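Local coordinates for protein lactococcal phage P2 ORF15 (Lactococcus phage p2, PDB 2WZP) that probably serves as the distal tail (Dit) protein of a siphophage baseplate, forming a hub between the tail and the receptor-binding apparatus, at residues Q86-G97 and N149-I160. Sequence-based numbering, arbitrary orientation.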
# COMPACT_ATOMS: atom_id res chain seq x y z
N GLN M 86 26.18 14.81 -12.19
CA GLN M 86 26.58 13.56 -11.58
C GLN M 86 25.78 13.38 -10.29
O GLN M 86 25.85 14.24 -9.41
CB GLN M 86 28.10 13.54 -11.31
CG GLN M 86 28.95 13.55 -12.60
CD GLN M 86 28.95 12.23 -13.30
OE1 GLN M 86 28.19 11.31 -12.97
NE2 GLN M 86 29.80 12.10 -14.29
N PRO M 87 24.95 12.32 -10.17
CA PRO M 87 24.15 12.18 -8.94
C PRO M 87 24.99 11.78 -7.74
O PRO M 87 26.09 11.26 -7.91
CB PRO M 87 23.14 11.09 -9.31
CG PRO M 87 23.81 10.28 -10.34
CD PRO M 87 24.68 11.22 -11.12
N GLN M 88 24.45 12.00 -6.52
CA GLN M 88 25.09 11.59 -5.28
C GLN M 88 25.15 10.07 -5.24
O GLN M 88 24.28 9.41 -5.83
CB GLN M 88 24.27 12.02 -4.07
CG GLN M 88 24.19 13.50 -3.83
CD GLN M 88 23.41 13.74 -2.59
OE1 GLN M 88 22.36 13.12 -2.34
NE2 GLN M 88 23.87 14.68 -1.80
N ILE M 89 26.14 9.51 -4.53
CA ILE M 89 26.22 8.07 -4.37
C ILE M 89 25.87 7.72 -2.94
O ILE M 89 26.52 8.15 -1.99
CB ILE M 89 27.56 7.40 -4.80
CG1 ILE M 89 28.08 7.96 -6.13
CG2 ILE M 89 27.36 5.87 -4.87
CD1 ILE M 89 29.53 7.49 -6.57
N GLU M 90 24.82 6.92 -2.81
CA GLU M 90 24.42 6.41 -1.53
C GLU M 90 24.76 4.92 -1.52
O GLU M 90 24.53 4.23 -2.51
CB GLU M 90 22.94 6.64 -1.29
CG GLU M 90 22.50 6.25 0.10
CD GLU M 90 21.01 6.32 0.28
OE1 GLU M 90 20.40 5.27 0.60
OE2 GLU M 90 20.44 7.42 0.09
N PHE M 91 25.39 4.47 -0.45
CA PHE M 91 25.76 3.08 -0.26
C PHE M 91 25.13 2.59 1.05
O PHE M 91 24.82 3.39 1.94
CB PHE M 91 27.28 2.95 -0.09
CG PHE M 91 28.15 3.21 -1.29
CD1 PHE M 91 28.40 2.20 -2.21
CD2 PHE M 91 28.82 4.41 -1.43
CE1 PHE M 91 29.27 2.41 -3.28
CE2 PHE M 91 29.70 4.62 -2.50
CZ PHE M 91 29.91 3.62 -3.42
N LYS M 92 24.96 1.27 1.17
CA LYS M 92 24.56 0.58 2.37
C LYS M 92 25.93 0.36 3.06
O LYS M 92 26.88 -0.11 2.42
CB LYS M 92 23.94 -0.79 2.01
CG LYS M 92 22.47 -0.77 1.71
CD LYS M 92 21.92 -2.18 1.66
CE LYS M 92 20.41 -2.24 1.55
NZ LYS M 92 19.91 -1.76 0.22
N LEU M 93 26.05 0.76 4.33
CA LEU M 93 27.30 0.65 5.09
C LEU M 93 27.06 -0.40 6.17
O LEU M 93 26.15 -0.28 6.99
CB LEU M 93 27.70 2.05 5.65
CG LEU M 93 28.79 2.20 6.74
CD1 LEU M 93 30.15 2.12 6.14
CD2 LEU M 93 28.74 3.57 7.34
N GLU M 94 27.81 -1.49 6.06
CA GLU M 94 27.71 -2.62 6.96
C GLU M 94 29.04 -2.89 7.65
O GLU M 94 30.11 -2.75 7.02
CB GLU M 94 27.23 -3.84 6.17
CG GLU M 94 25.72 -3.92 6.07
CD GLU M 94 25.14 -5.20 5.49
OE1 GLU M 94 25.78 -6.28 5.64
OE2 GLU M 94 24.04 -5.14 4.91
N THR M 95 28.99 -3.24 8.96
CA THR M 95 30.20 -3.57 9.75
C THR M 95 30.29 -5.05 10.09
O THR M 95 29.26 -5.73 10.17
CB THR M 95 30.46 -2.62 10.92
OG1 THR M 95 29.59 -2.92 12.01
CG2 THR M 95 30.42 -1.13 10.51
N PHE M 96 31.53 -5.57 10.21
CA PHE M 96 31.81 -6.99 10.46
C PHE M 96 32.74 -7.23 11.66
O PHE M 96 33.57 -8.14 11.64
CB PHE M 96 32.26 -7.69 9.15
CG PHE M 96 31.27 -7.50 8.01
CD1 PHE M 96 30.33 -8.48 7.71
CD2 PHE M 96 31.26 -6.33 7.26
CE1 PHE M 96 29.38 -8.28 6.68
CE2 PHE M 96 30.29 -6.12 6.26
CZ PHE M 96 29.37 -7.11 5.97
N GLY M 97 32.58 -6.41 12.70
CA GLY M 97 33.31 -6.58 13.95
C GLY M 97 32.77 -7.77 14.70
O GLY M 97 31.60 -8.14 14.54
N ASN M 149 26.74 -9.78 17.28
CA ASN M 149 27.93 -9.07 17.76
C ASN M 149 27.87 -7.55 17.64
O ASN M 149 28.90 -6.90 17.75
CB ASN M 149 29.24 -9.65 17.19
CG ASN M 149 29.25 -11.14 17.00
OD1 ASN M 149 29.27 -11.94 17.95
ND2 ASN M 149 29.09 -11.55 15.75
N GLY M 150 26.67 -7.00 17.47
CA GLY M 150 26.46 -5.56 17.37
C GLY M 150 26.93 -4.91 16.08
O GLY M 150 27.35 -3.76 16.09
N THR M 151 26.84 -5.64 14.97
CA THR M 151 27.22 -5.16 13.65
C THR M 151 26.28 -4.05 13.18
O THR M 151 25.08 -4.06 13.48
CB THR M 151 27.25 -6.32 12.66
OG1 THR M 151 25.97 -6.94 12.65
CG2 THR M 151 28.33 -7.33 12.99
N PHE M 152 26.83 -3.09 12.43
CA PHE M 152 26.05 -1.98 11.92
C PHE M 152 25.54 -2.23 10.51
O PHE M 152 26.17 -2.95 9.75
CB PHE M 152 26.87 -0.69 12.00
CG PHE M 152 26.99 -0.13 13.40
CD1 PHE M 152 26.06 0.79 13.88
CD2 PHE M 152 28.04 -0.50 14.22
CE1 PHE M 152 26.20 1.34 15.16
CE2 PHE M 152 28.16 0.03 15.51
CZ PHE M 152 27.23 0.93 15.98
N SER M 153 24.35 -1.69 10.22
CA SER M 153 23.69 -1.68 8.91
C SER M 153 23.11 -0.26 8.78
O SER M 153 22.05 0.05 9.36
CB SER M 153 22.60 -2.75 8.81
OG SER M 153 22.36 -3.02 7.44
N GLU M 154 23.88 0.63 8.14
CA GLU M 154 23.56 2.05 8.00
C GLU M 154 23.54 2.52 6.54
O GLU M 154 23.72 1.70 5.62
CB GLU M 154 24.57 2.90 8.83
CG GLU M 154 24.65 2.57 10.32
CD GLU M 154 23.38 2.58 11.16
OE1 GLU M 154 23.39 1.92 12.23
OE2 GLU M 154 22.37 3.21 10.77
N LYS M 155 23.33 3.83 6.33
CA LYS M 155 23.34 4.45 5.01
C LYS M 155 24.34 5.59 4.99
O LYS M 155 24.33 6.42 5.90
CB LYS M 155 21.95 5.00 4.64
CG LYS M 155 20.87 3.95 4.57
CD LYS M 155 20.90 3.00 3.37
CE LYS M 155 19.52 2.36 3.30
NZ LYS M 155 18.46 3.29 2.78
N ILE M 156 25.23 5.62 3.98
CA ILE M 156 26.21 6.68 3.79
C ILE M 156 25.96 7.33 2.41
O ILE M 156 25.67 6.61 1.46
CB ILE M 156 27.66 6.19 4.02
CG1 ILE M 156 28.62 7.38 4.30
CG2 ILE M 156 28.19 5.24 2.93
CD1 ILE M 156 30.01 7.02 4.69
N THR M 157 25.98 8.68 2.34
CA THR M 157 25.74 9.44 1.10
C THR M 157 26.88 10.41 0.86
O THR M 157 27.32 11.12 1.77
CB THR M 157 24.42 10.20 1.13
OG1 THR M 157 23.37 9.34 1.56
CG2 THR M 157 24.07 10.86 -0.20
N PHE M 158 27.33 10.46 -0.40
CA PHE M 158 28.41 11.33 -0.80
C PHE M 158 28.02 12.26 -1.89
O PHE M 158 27.41 11.86 -2.89
CB PHE M 158 29.59 10.50 -1.33
CG PHE M 158 30.28 9.67 -0.29
CD1 PHE M 158 31.27 10.21 0.52
CD2 PHE M 158 29.99 8.31 -0.17
CE1 PHE M 158 31.92 9.42 1.47
CE2 PHE M 158 30.67 7.51 0.77
CZ PHE M 158 31.62 8.08 1.59
N ASP M 159 28.48 13.49 -1.74
CA ASP M 159 28.40 14.51 -2.78
C ASP M 159 29.61 14.24 -3.68
O ASP M 159 30.68 13.92 -3.20
CB ASP M 159 28.52 15.91 -2.18
CG ASP M 159 27.21 16.51 -1.71
OD1 ASP M 159 26.18 16.35 -2.43
OD2 ASP M 159 27.24 17.30 -0.72
N ILE M 160 29.42 14.39 -4.98
CA ILE M 160 30.44 14.21 -6.01
C ILE M 160 31.25 15.49 -6.17
O ILE M 160 30.68 16.59 -6.21
CB ILE M 160 29.74 13.88 -7.37
CG1 ILE M 160 28.77 12.66 -7.29
CG2 ILE M 160 30.73 13.78 -8.54
CD1 ILE M 160 29.34 11.27 -7.04
O HOH W 1 20.81 9.98 0.06
O HOH W 2 17.43 4.17 0.29
O HOH W 3 26.17 -6.21 9.11
O HOH W 4 30.44 -10.32 12.79
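Main-chain hydrogen bonds pair Ile89 with Phe158, Phe91 with Ile156 and Leu93 with Glu154, two to each pair, in the pattern of antiparallel strands 89-95 and 153-160. A further bond joins Thr95 N to Phe152 O, and there the ladder changes: the next acceptor is a side chain, Thr95 OG1, which takes the N-H of Phe152 at 2.8 Å. With chi1 at 77°, that hydroxyl sits between its own N and carbonyl carbon, close to the edge of the Phe152 ring; Asn103 of helix 100-115 is its second partner. In the antiparallel sheet of the Dit N-terminal domain these are neighbouring inner strands, flanked by strands 54-57 and 130-140. The face carrying Ile89, Phe91, Leu93, Ile156 and Phe158 is largely apolar, with helix 100-115 against Leu93. Glu154, also there, bends at chi2 and turns its carboxylate away from strand 89-95 to Thr141 OG1 and Thr143 N. Ile156 CG2 lies 3.9 Å from Phe91 CB, and Phe91 CD2 approaches the rim of the Phe158 ring. Farther along, Ile160 CD1 reaches Ile89 CG1 at 3.7 Å, the two side chains crossing at about a right angle. On the other face Glu90, extended, makes a long salt bridge from OE1 to Lys155 NZ (3.5 Å), with one water bridging the same atoms and another linking OE2 to Thr157 OG1, itself hydrogen-bonded to Asp139. Just before strand 89-95, Gln88 NE2 donates to Asp159 OD1 (2.9 Å, 171°) from above the carboxylate plane.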